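Local structure of N-acylglucosamine 2-epimerase (Marinomonas mediterranea, 5X32) at residues 139-144 / 192-197; 312-317 / 342-347; 26-31 / 78-83. The protein catalyses the reversible isomerisation of D-mannose to D-fructose, and less efficiently of D-lyxose to D-xylulose, while leaving D-glucose untouched. One frame throughout, in Å; residues are numbered along the deposited sequence.

Interaction 1: 139-144 / 192-197; sequences VTYDLL and NPKYLD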
ATOM      1  N   VAL A 139      -6.954  20.028  -3.797  1.00 62.01           N
ATOM      2  CA  VAL A 139      -6.069  20.545  -4.834  1.00 62.49           C
ATOM      3  C   VAL A 139      -5.503  19.384  -5.634  1.00 67.95           C
ATOM      4  O   VAL A 139      -5.548  19.377  -6.869  1.00 67.74           O
ATOM      5  CB  VAL A 139      -4.872  21.350  -4.281  1.00 66.26           C
ATOM      6  CG1 VAL A 139      -3.920  21.728  -5.435  1.00 53.04           C
ATOM      7  CG2 VAL A 139      -5.330  22.578  -3.506  1.00 60.47           C
ATOM      8  N   THR A 140      -5.012  18.376  -4.914  1.00 67.30           N
ATOM      9  CA  THR A 140      -4.276  17.294  -5.550  1.00 64.41           C
ATOM     10  C   THR A 140      -5.194  16.487  -6.445  1.00 62.53           C
ATOM     11  O   THR A 140      -4.830  16.119  -7.579  1.00 61.37           O
ATOM     12  CB  THR A 140      -3.614  16.402  -4.503  1.00 65.89           C
ATOM     13  OG1 THR A 140      -2.843  17.228  -3.620  1.00 67.44           O
ATOM     14  CG2 THR A 140      -2.695  15.388  -5.173  1.00 61.20           C
ATOM     15  N   TYR A 141      -6.416  16.289  -5.972  1.00 60.63           N
ATOM     16  CA  TYR A 141      -7.401  15.599  -6.782  1.00 66.46           C
ATOM     17  C   TYR A 141      -7.551  16.314  -8.133  1.00 70.01           C
ATOM     18  O   TYR A 141      -7.565  15.660  -9.182  1.00 70.30           O
ATOM     19  CB  TYR A 141      -8.751  15.510  -6.043  1.00 64.35           C
ATOM     20  CG  TYR A 141      -9.785  14.716  -6.799  1.00 69.34           C
ATOM     21  CD1 TYR A 141     -10.619  15.327  -7.721  1.00 71.05           C
ATOM     22  CD2 TYR A 141      -9.912  13.347  -6.610  1.00 68.66           C
ATOM     23  CE1 TYR A 141     -11.563  14.601  -8.417  1.00 73.97           C
ATOM     24  CE2 TYR A 141     -10.850  12.613  -7.296  1.00 64.31           C
ATOM     25  CZ  TYR A 141     -11.674  13.239  -8.203  1.00 72.52           C
ATOM     26  OH  TYR A 141     -12.614  12.505  -8.906  1.00 71.75           O
ATOM     27  N   ASP A 142      -7.561  17.649  -8.130  1.00 68.43           N
ATOM     28  CA  ASP A 142      -7.801  18.329  -9.394  1.00 70.08           C
ATOM     29  C   ASP A 142      -6.575  18.298 -10.284  1.00 70.57           C
ATOM     30  O   ASP A 142      -6.721  18.187 -11.510  1.00 71.32           O
ATOM     31  CB  ASP A 142      -8.261  19.777  -9.180  1.00 71.52           C
ATOM     32  CG  ASP A 142      -9.359  19.892  -8.149  1.00 83.49           C
ATOM     33  OD1 ASP A 142     -10.430  19.258  -8.332  1.00 87.56           O
ATOM     34  OD2 ASP A 142      -9.195  20.697  -7.215  1.00 82.66           O
ATOM     35  N   LEU A 143      -5.387  18.261  -9.677  1.00 67.11           N
ATOM     36  CA  LEU A 143      -4.176  18.076 -10.455  1.00 62.74           C
ATOM     37  C   LEU A 143      -4.303  16.783 -11.240  1.00 72.54           C
ATOM     38  O   LEU A 143      -3.950  16.715 -12.421  1.00 73.35           O
ATOM     39  CB  LEU A 143      -2.960  18.038  -9.548  1.00 63.10           C
ATOM     40  CG  LEU A 143      -1.649  17.635 -10.215  1.00 66.81           C
ATOM     41  CD1 LEU A 143      -1.216  18.635 -11.259  1.00 71.95           C
ATOM     42  CD2 LEU A 143      -0.567  17.513  -9.162  1.00 64.97           C
ATOM     43  N   LEU A 144      -4.932  15.797 -10.610  1.00 69.91           N
ATOM     44  CA  LEU A 144      -5.008  14.478 -11.189  1.00 73.11           C
ATOM     45  C   LEU A 144      -6.075  14.527 -12.258  1.00 69.11           C
ATOM     46  O   LEU A 144      -5.853  14.080 -13.397  1.00 68.29           O
ATOM     47  CB  LEU A 144      -5.328  13.477 -10.077  1.00 72.73           C
ATOM     48  CG  LEU A 144      -4.138  12.785  -9.411  1.00 64.77           C
ATOM     49  CD1 LEU A 144      -4.529  12.262  -8.056  1.00 57.76           C
ATOM     50  CD2 LEU A 144      -3.667  11.635 -10.298  1.00 63.91           C
ATOM     51  N   ASN A 192     -16.556  13.899   1.784  1.00 76.39           N
ATOM     52  CA  ASN A 192     -16.898  14.342   0.428  1.00 76.20           C
ATOM     53  C   ASN A 192     -17.137  13.144  -0.502  1.00 68.26           C
ATOM     54  O   ASN A 192     -16.192  12.539  -1.003  1.00 71.65           O
ATOM     55  CB  ASN A 192     -15.784  15.254  -0.110  1.00 68.84           C
ATOM     56  CG  ASN A 192     -16.049  15.757  -1.526  1.00 75.00           C
ATOM     57  OD1 ASN A 192     -17.052  15.412  -2.171  1.00 71.18           O
ATOM     58  ND2 ASN A 192     -15.133  16.583  -2.018  1.00 74.85           N
ATOM     59  N   PRO A 193     -18.409  12.849  -0.792  1.00 67.45           N
ATOM     60  CA  PRO A 193     -18.847  11.652  -1.530  1.00 69.55           C
ATOM     61  C   PRO A 193     -18.315  11.545  -2.963  1.00 69.25           C
ATOM     62  O   PRO A 193     -18.451  10.498  -3.612  1.00 74.18           O
ATOM     63  CB  PRO A 193     -20.370  11.787  -1.527  1.00 69.90           C
ATOM     64  CG  PRO A 193     -20.618  13.238  -1.435  1.00 69.65           C
ATOM     65  CD  PRO A 193     -19.511  13.800  -0.583  1.00 71.43           C
ATOM     66  N   LYS A 194     -17.710  12.628  -3.431  1.00 67.64           N
ATOM     67  CA  LYS A 194     -17.045  12.694  -4.727  1.00 69.60           C
ATOM     68  C   LYS A 194     -15.969  11.609  -4.788  1.00 69.13           C
ATOM     69  O   LYS A 194     -15.830  10.843  -5.764  1.00 65.37           O
ATOM     70  CB  LYS A 194     -16.429  14.090  -4.898  1.00 70.76           C
ATOM     71  CG  LYS A 194     -15.650  14.376  -6.171  1.00 67.95           C
ATOM     72  CD  LYS A 194     -14.981  15.741  -6.017  1.00 74.09           C
ATOM     73  CE  LYS A 194     -15.323  16.690  -7.149  1.00 81.87           C
ATOM     74  NZ  LYS A 194     -14.944  18.093  -6.802  1.00 85.46           N
ATOM     75  N   TYR A 195     -15.191  11.582  -3.717  1.00 62.99           N
ATOM     76  CA  TYR A 195     -14.064  10.699  -3.607  1.00 64.79           C
ATOM     77  C   TYR A 195     -14.478   9.239  -3.553  1.00 69.41           C
ATOM     78  O   TYR A 195     -13.921   8.402  -4.270  1.00 66.28           O
ATOM     79  CB  TYR A 195     -13.269  11.074  -2.370  1.00 64.17           C
ATOM     80  CG  TYR A 195     -12.714  12.479  -2.394  1.00 65.05           C
ATOM     81  CD1 TYR A 195     -12.184  13.017  -3.561  1.00 63.49           C
ATOM     82  CD2 TYR A 195     -12.707  13.263  -1.244  1.00 63.53           C
ATOM     83  CE1 TYR A 195     -11.660  14.290  -3.580  1.00 62.84           C
ATOM     84  CE2 TYR A 195     -12.183  14.534  -1.255  1.00 62.36           C
ATOM     85  CZ  TYR A 195     -11.658  15.046  -2.425  1.00 64.47           C
ATOM     86  OH  TYR A 195     -11.123  16.316  -2.439  1.00 66.23           O
ATOM     87  N   LEU A 196     -15.473   8.939  -2.725  1.00 70.26           N
ATOM     88  CA  LEU A 196     -15.986   7.581  -2.630  1.00 64.18           C
ATOM     89  C   LEU A 196     -16.511   7.143  -3.985  1.00 66.00           C
ATOM     90  O   LEU A 196     -16.330   5.982  -4.374  1.00 68.54           O
ATOM     91  CB  LEU A 196     -17.064   7.469  -1.551  1.00 62.01           C
ATOM     92  CG  LEU A 196     -17.703   6.090  -1.380  1.00 71.68           C
ATOM     93  CD1 LEU A 196     -16.647   5.021  -1.182  1.00 73.21           C
ATOM     94  CD2 LEU A 196     -18.651   6.097  -0.191  1.00 74.49           C
ATOM     95  N   ASP A 197     -17.132   8.062  -4.725  1.00 61.63           N
ATOM     96  CA  ASP A 197     -17.666   7.684  -6.032  1.00 65.68           C
ATOM     97  C   ASP A 197     -16.535   7.351  -7.011  1.00 66.47           C
ATOM     98  O   ASP A 197     -16.619   6.383  -7.798  1.00 64.63           O
ATOM     99  CB  ASP A 197     -18.550   8.795  -6.589  1.00 69.08           C
ATOM    100  CG  ASP A 197     -19.873   8.917  -5.841  1.00 82.74           C
ATOM    101  OD1 ASP A 197     -20.248   7.957  -5.126  1.00 81.16           O
ATOM    102  OD2 ASP A 197     -20.518   9.990  -5.933  1.00 87.24           O
TER
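Tyr141 and Tyr195 leave their helices by different torsions, and this lets their rings meet. Tyr141 carries CG anti to its own nitrogen (chi1 -176°), sending the ring across to the segment 192-197, whereas Tyr195 has CG beside its nitrogen (chi1 -61°), which turns the CD1-CE1 edge of its ring toward Tyr141. The result is an offset edge-to-face pair. Tyr195 presents that edge to the face of Tyr141, the centroids are 5.3 Å apart and the planes lie at 61°. The nearest atoms are Tyr141 CD2 and Tyr195 CE1, 3.6 Å apart. Large flat rings suit this place, because the backbones stay well separated, with the CA atoms of Tyr141 and Tyr195 8.9 Å apart. The two helices, 133-147 and 193-212, belong to the outer layer of the (alpha/alpha)6 barrel of this family. Tyr195 also packs on Ala186 and Thr190 of helix 173-190. At the exposed margin, the aliphatic part of Lys194 runs beside the Tyr141 ring, Lys194 CD lying 4.3 Å from Tyr141 CE1. Lys194 NZ stays 4.9 Å from Asp142 OD1, too far for a salt bridge, though the opposite charges may attract weakly. Asn192 N-caps helix 193-212, its OD1 accepting from Lys194 N at 3.1 Å.

Interaction 2: 312-317 / 342-347; sequences WVQAES and EFSWNH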
ATOM      1  N   TRP A 312       4.919  -7.326   1.878  1.00 42.18           N
ATOM      2  CA  TRP A 312       3.656  -6.657   1.657  1.00 51.48           C
ATOM      3  C   TRP A 312       2.598  -7.649   1.147  1.00 54.85           C
ATOM      4  O   TRP A 312       1.419  -7.485   1.444  1.00 51.20           O
ATOM      5  CB  TRP A 312       3.802  -5.487   0.683  1.00 49.47           C
ATOM      6  CG  TRP A 312       4.144  -5.844  -0.740  1.00 52.04           C
ATOM      7  CD1 TRP A 312       5.389  -5.879  -1.308  1.00 50.93           C
ATOM      8  CD2 TRP A 312       3.228  -6.222  -1.768  1.00 50.11           C
ATOM      9  NE1 TRP A 312       5.299  -6.243  -2.630  1.00 47.28           N
ATOM     10  CE2 TRP A 312       3.981  -6.460  -2.938  1.00 53.71           C
ATOM     11  CE3 TRP A 312       1.839  -6.373  -1.821  1.00 52.86           C
ATOM     12  CZ2 TRP A 312       3.386  -6.850  -4.148  1.00 54.56           C
ATOM     13  CZ3 TRP A 312       1.258  -6.759  -3.022  1.00 49.81           C
ATOM     14  CH2 TRP A 312       2.031  -6.994  -4.164  1.00 55.30           C
ATOM     15  N   VAL A 313       3.033  -8.695   0.441  1.00 48.37           N
ATOM     16  CA  VAL A 313       2.129  -9.727  -0.061  1.00 49.52           C
ATOM     17  C   VAL A 313       1.510 -10.534   1.089  1.00 52.78           C
ATOM     18  O   VAL A 313       0.285 -10.740   1.146  1.00 50.73           O
ATOM     19  CB  VAL A 313       2.867 -10.668  -1.014  1.00 50.19           C
ATOM     20  CG1 VAL A 313       2.007 -11.881  -1.347  1.00 49.81           C
ATOM     21  CG2 VAL A 313       3.312  -9.916  -2.274  1.00 43.16           C
ATOM     22  N   GLN A 314       2.357 -10.934   2.032  1.00 53.40           N
ATOM     23  CA  GLN A 314       1.904 -11.610   3.241  1.00 49.48           C
ATOM     24  C   GLN A 314       0.930 -10.745   4.037  1.00 47.85           C
ATOM     25  O   GLN A 314      -0.096 -11.231   4.539  1.00 51.00           O
ATOM     26  CB  GLN A 314       3.109 -11.990   4.098  1.00 44.55           C
ATOM     27  CG  GLN A 314       3.714 -13.376   3.868  1.00 49.08           C
ATOM     28  CD  GLN A 314       3.812 -13.807   2.414  1.00 48.22           C
ATOM     29  OE1 GLN A 314       3.034 -14.637   1.977  1.00 56.52           O
ATOM     30  NE2 GLN A 314       4.769 -13.266   1.669  1.00 46.39           N
ATOM     31  N   ALA A 315       1.225  -9.451   4.115  1.00 52.49           N
ATOM     32  CA  ALA A 315       0.434  -8.572   4.963  1.00 53.86           C
ATOM     33  C   ALA A 315      -0.914  -8.222   4.320  1.00 49.84           C
ATOM     34  O   ALA A 315      -1.971  -8.367   4.945  1.00 52.32           O
ATOM     35  CB  ALA A 315       1.229  -7.298   5.313  1.00 53.23           C
ATOM     36  N   GLU A 316      -0.890  -7.796   3.067  1.00 46.34           N
ATOM     37  CA  GLU A 316      -2.126  -7.456   2.374  1.00 50.08           C
ATOM     38  C   GLU A 316      -3.022  -8.707   2.345  1.00 56.50           C
ATOM     39  O   GLU A 316      -4.262  -8.613   2.483  1.00 49.17           O
ATOM     40  CB  GLU A 316      -1.835  -6.955   0.959  1.00 46.18           C
ATOM     41  CG  GLU A 316      -1.005  -5.660   0.937  1.00 61.13           C
ATOM     42  CD  GLU A 316      -1.762  -4.403   1.392  1.00 61.93           C
ATOM     43  OE1 GLU A 316      -2.988  -4.294   1.145  1.00 56.20           O
ATOM     44  OE2 GLU A 316      -1.126  -3.537   2.046  1.00 63.73           O
ATOM     45  N   SER A 317      -2.394  -9.882   2.211  1.00 50.67           N
ATOM     46  CA  SER A 317      -3.175 -11.111   2.172  1.00 45.26           C
ATOM     47  C   SER A 317      -3.799 -11.446   3.520  1.00 47.69           C
ATOM     48  O   SER A 317      -4.934 -11.928   3.548  1.00 50.80           O
ATOM     49  CB  SER A 317      -2.340 -12.282   1.675  1.00 43.79           C
ATOM     50  OG  SER A 317      -1.999 -12.085   0.314  1.00 41.10           O
ATOM     51  N   GLU A 342       1.387 -17.174  10.806  1.00 56.48           N
ATOM     52  CA  GLU A 342       2.394 -18.133  11.263  1.00 56.99           C
ATOM     53  C   GLU A 342       3.645 -18.017  10.413  1.00 52.22           C
ATOM     54  O   GLU A 342       4.745 -17.839  10.944  1.00 50.28           O
ATOM     55  CB  GLU A 342       1.849 -19.558  11.252  1.00 53.74           C
ATOM     56  CG  GLU A 342       0.955 -19.829  12.452  1.00 61.93           C
ATOM     57  CD  GLU A 342       0.103 -21.090  12.316  1.00 72.42           C
ATOM     58  OE1 GLU A 342       0.338 -21.900  11.385  1.00 72.74           O
ATOM     59  OE2 GLU A 342      -0.823 -21.255  13.143  1.00 73.02           O
ATOM     60  N   PHE A 343       3.474 -18.057   9.096  1.00 47.53           N
ATOM     61  CA  PHE A 343       4.624 -17.900   8.216  1.00 49.58           C
ATOM     62  C   PHE A 343       5.361 -16.591   8.521  1.00 52.72           C
ATOM     63  O   PHE A 343       6.597 -16.569   8.600  1.00 55.41           O
ATOM     64  CB  PHE A 343       4.200 -17.906   6.746  1.00 45.30           C
ATOM     65  CG  PHE A 343       5.305 -17.497   5.808  1.00 48.45           C
ATOM     66  CD1 PHE A 343       6.280 -18.396   5.425  1.00 51.46           C
ATOM     67  CD2 PHE A 343       5.401 -16.188   5.359  1.00 47.66           C
ATOM     68  CE1 PHE A 343       7.304 -18.019   4.571  1.00 53.16           C
ATOM     69  CE2 PHE A 343       6.416 -15.810   4.508  1.00 50.52           C
ATOM     70  CZ  PHE A 343       7.374 -16.733   4.117  1.00 52.12           C
ATOM     71  N   SER A 344       4.595 -15.514   8.697  1.00 46.74           N
ATOM     72  CA  SER A 344       5.167 -14.196   8.960  1.00 51.97           C
ATOM     73  C   SER A 344       5.984 -14.110  10.262  1.00 53.53           C
ATOM     74  O   SER A 344       7.088 -13.547  10.301  1.00 50.09           O
ATOM     75  CB  SER A 344       4.048 -13.154   8.984  1.00 46.07           C
ATOM     76  OG  SER A 344       3.459 -13.033   7.705  1.00 43.88           O
ATOM     77  N   TRP A 345       5.414 -14.661  11.322  1.00 50.38           N
ATOM     78  CA  TRP A 345       6.028 -14.672  12.629  1.00 55.12           C
ATOM     79  C   TRP A 345       7.329 -15.462  12.596  1.00 60.45           C
ATOM     80  O   TRP A 345       8.339 -15.065  13.214  1.00 56.35           O
ATOM     81  CB  TRP A 345       5.072 -15.273  13.643  1.00 58.44           C
ATOM     82  CG  TRP A 345       5.455 -15.033  15.056  1.00 59.79           C
ATOM     83  CD1 TRP A 345       5.921 -15.961  15.944  1.00 58.37           C
ATOM     84  CD2 TRP A 345       5.349 -13.803  15.775  1.00 54.22           C
ATOM     85  NE1 TRP A 345       6.133 -15.374  17.166  1.00 61.99           N
ATOM     86  CE2 TRP A 345       5.794 -14.047  17.090  1.00 59.81           C
ATOM     87  CE3 TRP A 345       4.942 -12.511  15.433  1.00 57.43           C
ATOM     88  CZ2 TRP A 345       5.842 -13.050  18.064  1.00 56.42           C
ATOM     89  CZ3 TRP A 345       4.983 -11.522  16.403  1.00 55.24           C
ATOM     90  CH2 TRP A 345       5.424 -11.798  17.703  1.00 55.30           C
ATOM     91  N   ASN A 346       7.298 -16.580  11.866  1.00 50.17           N
ATOM     92  CA  ASN A 346       8.457 -17.467  11.781  1.00 52.31           C
ATOM     93  C   ASN A 346       9.534 -17.031  10.771  1.00 52.37           C
ATOM     94  O   ASN A 346      10.635 -17.566  10.793  1.00 53.71           O
ATOM     95  CB  ASN A 346       8.006 -18.907  11.439  1.00 52.42           C
ATOM     96  CG  ASN A 346       7.180 -19.530  12.543  1.00 48.91           C
ATOM     97  OD1 ASN A 346       7.363 -19.216  13.708  1.00 60.15           O
ATOM     98  ND2 ASN A 346       6.272 -20.412  12.184  1.00 48.45           N
ATOM     99  N   HIS A 347       9.229 -16.118   9.851  1.00 52.41           N
ATOM    100  CA  HIS A 347      10.219 -15.802   8.810  1.00 53.35           C
ATOM    101  C   HIS A 347      10.362 -14.326   8.354  1.00 60.81           C
ATOM    102  O   HIS A 347      11.417 -13.942   7.835  1.00 61.49           O
ATOM    103  CB  HIS A 347       9.917 -16.663   7.583  1.00 55.89           C
ATOM    104  CG  HIS A 347       9.943 -18.129   7.873  1.00 62.70           C
ATOM    105  ND1 HIS A 347      11.116 -18.840   7.999  1.00 57.51           N
ATOM    106  CD2 HIS A 347       8.940 -19.009   8.097  1.00 53.83           C
ATOM    107  CE1 HIS A 347      10.833 -20.100   8.272  1.00 60.46           C
ATOM    108  NE2 HIS A 347       9.520 -20.226   8.342  1.00 58.57           N
TER
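Gln314 lays its aliphatic middle against Phe343, with Gln314 CG 3.6 Å from Phe343 CD2 and nearly as close to CE2, so it is the CD2-CE2 side of the ring that touches. A bend at the second torsion (chi2 41°) turns CD and the amide along the same side of the ring, the amide plane standing 68° from the ring plane. Beside this, Ser344 OG lies 3.8 Å from Gln314 CB; a small residue suits the spot, since the CA atoms of Gln314 and Ser344 are only 7.1 Å apart. Both polar ends are satisfied within buried surroundings: Gln314 OE1 accepts from Leu294 N, and Ser344 OG bonds back to Leu340 O. With an alanine here instead of Gln314, Leu294 N would probably lose its acceptor and Phe343 its flanking methylene. The helices joined are 311-328, of the inner layer of the (alpha/alpha)6 barrel, and 331-347 of the outer one. Further out, Val313 O takes both Ser317 OG, at 2.8 Å, and Ser317 N, from opposite faces of its plane. On the same helix, Glu316 OE2 is hydrogen-bonded to His380 and OE1 makes a salt bridge with Lys257, while Trp312 stacks on His251; both histidines are probably catalytic proton donors or acceptors.

Interaction 3: 26-31 / 78-83; sequences TCIDPE and AVHGIQ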
ATOM      1  N   THR A  26      14.821   6.996  15.011  1.00 51.45           N
ATOM      2  CA  THR A  26      15.899   6.960  14.024  1.00 51.54           C
ATOM      3  C   THR A  26      15.566   7.585  12.654  1.00 59.34           C
ATOM      4  O   THR A  26      16.437   8.186  12.024  1.00 62.47           O
ATOM      5  CB  THR A  26      16.343   5.506  13.777  1.00 59.00           C
ATOM      6  OG1 THR A  26      16.487   4.842  15.036  1.00 61.63           O
ATOM      7  CG2 THR A  26      17.667   5.451  13.032  1.00 55.10           C
ATOM      8  N   CYS A  27      14.329   7.445  12.182  1.00 54.53           N
ATOM      9  CA  CYS A  27      14.005   7.903  10.827  1.00 53.93           C
ATOM     10  C   CYS A  27      13.901   9.418  10.740  1.00 53.23           C
ATOM     11  O   CYS A  27      13.871   9.984   9.643  1.00 49.65           O
ATOM     12  CB  CYS A  27      12.693   7.290  10.347  1.00 45.39           C
ATOM     13  SG  CYS A  27      11.340   7.769  11.407  1.00 51.05           S
ATOM     14  N   ILE A  28      13.863  10.079  11.892  1.00 54.46           N
ATOM     15  CA  ILE A  28      13.692  11.528  11.913  1.00 58.85           C
ATOM     16  C   ILE A  28      14.975  12.224  11.483  1.00 52.75           C
ATOM     17  O   ILE A  28      16.028  12.025  12.089  1.00 47.24           O
ATOM     18  CB  ILE A  28      13.307  12.031  13.304  1.00 59.91           C
ATOM     19  CG1 ILE A  28      12.019  11.349  13.750  1.00 52.34           C
ATOM     20  CG2 ILE A  28      13.194  13.556  13.306  1.00 49.48           C
ATOM     21  CD1 ILE A  28      10.850  11.677  12.863  1.00 52.75           C
ATOM     22  N   ASP A  29      14.897  12.984  10.399  1.00 48.63           N
ATOM     23  CA  ASP A  29      16.054  13.765   9.991  1.00 61.72           C
ATOM     24  C   ASP A  29      15.891  15.173  10.561  1.00 56.49           C
ATOM     25  O   ASP A  29      15.003  15.914  10.145  1.00 58.89           O
ATOM     26  CB  ASP A  29      16.219  13.801   8.465  1.00 58.89           C
ATOM     27  CG  ASP A  29      17.428  14.635   8.034  1.00 63.22           C
ATOM     28  OD1 ASP A  29      18.212  15.031   8.927  1.00 66.79           O
ATOM     29  OD2 ASP A  29      17.598  14.908   6.821  1.00 57.61           O
ATOM     30  N   PRO A  30      16.754  15.539  11.515  1.00 55.27           N
ATOM     31  CA  PRO A  30      16.630  16.828  12.213  1.00 58.80           C
ATOM     32  C   PRO A  30      16.638  17.966  11.210  1.00 55.82           C
ATOM     33  O   PRO A  30      15.958  18.960  11.425  1.00 51.75           O
ATOM     34  CB  PRO A  30      17.873  16.848  13.105  1.00 56.16           C
ATOM     35  CG  PRO A  30      18.124  15.383  13.375  1.00 59.25           C
ATOM     36  CD  PRO A  30      17.912  14.774  12.012  1.00 60.26           C
ATOM     37  N   GLU A  31      17.330  17.747  10.090  1.00 62.90           N
ATOM     38  CA  GLU A  31      17.337  18.651   8.935  1.00 61.34           C
ATOM     39  C   GLU A  31      16.037  18.760   8.175  1.00 57.98           C
ATOM     40  O   GLU A  31      15.866  19.689   7.410  1.00 58.91           O
ATOM     41  CB  GLU A  31      18.399  18.222   7.922  1.00 61.70           C
ATOM     42  CG  GLU A  31      19.800  18.258   8.433  1.00 69.21           C
ATOM     43  CD  GLU A  31      20.275  19.683   8.593  1.00 84.30           C
ATOM     44  OE1 GLU A  31      20.893  20.209   7.636  1.00 92.65           O
ATOM     45  OE2 GLU A  31      20.008  20.281   9.664  1.00 79.46           O
ATOM     46  N   ALA A  78       4.549  13.240  12.316  1.00 52.62           N
ATOM     47  CA  ALA A  78       3.686  13.292  11.133  1.00 58.43           C
ATOM     48  C   ALA A  78       3.698  14.690  10.532  1.00 60.22           C
ATOM     49  O   ALA A  78       3.757  14.852   9.310  1.00 62.44           O
ATOM     50  CB  ALA A  78       2.252  12.870  11.470  1.00 55.46           C
ATOM     51  N   VAL A  79       3.629  15.699  11.398  1.00 62.07           N
ATOM     52  CA  VAL A  79       3.674  17.092  10.950  1.00 61.46           C
ATOM     53  C   VAL A  79       5.040  17.458  10.359  1.00 59.80           C
ATOM     54  O   VAL A  79       5.125  18.133   9.327  1.00 63.61           O
ATOM     55  CB  VAL A  79       3.311  18.047  12.101  1.00 61.90           C
ATOM     56  CG1 VAL A  79       3.914  19.427  11.880  1.00 54.49           C
ATOM     57  CG2 VAL A  79       1.792  18.117  12.242  1.00 57.19           C
ATOM     58  N   HIS A  80       6.105  17.021  11.012  1.00 50.34           N
ATOM     59  CA  HIS A  80       7.434  17.172  10.450  1.00 58.65           C
ATOM     60  C   HIS A  80       7.450  16.613   9.013  1.00 62.33           C
ATOM     61  O   HIS A  80       7.940  17.261   8.065  1.00 65.51           O
ATOM     62  CB  HIS A  80       8.447  16.470  11.352  1.00 57.27           C
ATOM     63  CG  HIS A  80       9.849  16.506  10.840  1.00 64.72           C
ATOM     64  ND1 HIS A  80      10.780  15.539  11.160  1.00 62.82           N
ATOM     65  CD2 HIS A  80      10.482  17.380  10.024  1.00 65.28           C
ATOM     66  CE1 HIS A  80      11.926  15.815  10.565  1.00 58.29           C
ATOM     67  NE2 HIS A  80      11.773  16.928   9.872  1.00 70.56           N
ATOM     68  N   GLY A  81       6.833  15.444   8.849  1.00 62.09           N
ATOM     69  CA  GLY A  81       6.739  14.814   7.549  1.00 57.52           C
ATOM     70  C   GLY A  81       5.973  15.635   6.543  1.00 58.98           C
ATOM     71  O   GLY A  81       6.426  15.806   5.413  1.00 57.80           O
ATOM     72  N   ILE A  82       4.828  16.169   6.960  1.00 61.35           N
ATOM     73  CA  ILE A  82       4.026  17.015   6.085  1.00 61.21           C
ATOM     74  C   ILE A  82       4.830  18.239   5.629  1.00 61.53           C
ATOM     75  O   ILE A  82       4.772  18.641   4.459  1.00 62.86           O
ATOM     76  CB  ILE A  82       2.752  17.489   6.780  1.00 57.66           C
ATOM     77  CG1 ILE A  82       1.868  16.309   7.159  1.00 60.79           C
ATOM     78  CG2 ILE A  82       1.967  18.386   5.850  1.00 54.18           C
ATOM     79  CD1 ILE A  82       1.238  15.638   5.954  1.00 64.99           C
ATOM     80  N   GLN A  83       5.603  18.810   6.546  1.00 57.86           N
ATOM     81  CA  GLN A  83       6.420  19.969   6.209  1.00 67.88           C
ATOM     82  C   GLN A  83       7.408  19.597   5.116  1.00 64.12           C
ATOM     83  O   GLN A  83       7.523  20.301   4.107  1.00 64.75           O
ATOM     84  CB  GLN A  83       7.147  20.501   7.448  1.00 63.80           C
ATOM     85  CG  GLN A  83       6.241  21.264   8.389  1.00 60.38           C
ATOM     86  CD  GLN A  83       6.907  21.573   9.714  1.00 73.82           C
ATOM     87  OE1 GLN A  83       8.119  21.402   9.874  1.00 79.76           O
ATOM     88  NE2 GLN A  83       6.111  22.020  10.684  1.00 70.16           N
TER
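His80 and Ile28 make the apolar part of this contact. The CG2 methyl of Ile28 sits at the rim of the imidazole, near its plane, 3.8 Å from His80 CE1 and equally far from His80 ND1, and the two side chains pass at a slant. His80 reaches the loop because its CG stands anti to the backbone nitrogen (chi1 177°), extending the ring from helix 72-89 across a gap of 8.6 Å between the CA atoms of Ile28 and His80. A branched residue serves well here: while CG2 meets the ring, the Ile28 side chain also touches Phe34 in the same loop.

The polar part is a backbone carbonyl facing the ring edge. Asp29 O lies in the plane of the imidazole, 3.1 Å from His80 CE1; His80 NE2 is 3.4 Å from this oxygen but badly angled, so the approach is an in-plane polar contact rather than a hydrogen bond. In the (alpha/alpha)6 barrel of this family, helix 72-89 is an outer helix, and the segment 26-31 belongs to the long connection between helix 9-23 and strand 49-51, which here lies against it at His80.

Hydrogen bonds and charge shape the loop itself. Asp29 OD1 accepts from Glu31 N at 3.1 Å, from above the carboxylate plane, forming an Asx turn around Pro30, whose ring favours such a bend. The other carboxylate oxygen of Asp29, OD2, makes a salt bridge with Arg50 on strand 49-51. Cys27 is hydrogen-bonded through its backbone to Phe35 and packs on Phe58 and Phe62 of helix 52-69.

Overall arrangement
The three contacts share no helix and do not touch; they follow one another along the chain as interaction 3, interaction 1 and interaction 2. Interactions 1 and 2, on opposite sides of the chain's centre with centres 33 Å apart, join helix to helix; every touching residue of interaction 2 is buried, whereas interaction 1 has an exposed lysine at its margin. Interaction 1 links two outer helices through aromatic rings; interaction 2 ties an inner helix to an outer one with a folded amide side chain and a serine, its inner helix also bearing groups that meet the probable catalytic histidines. Interaction 3, partly buried and peripheral, sets a loop against an outer helix, where a backbone carbonyl and a methyl group meet a histidine's edge.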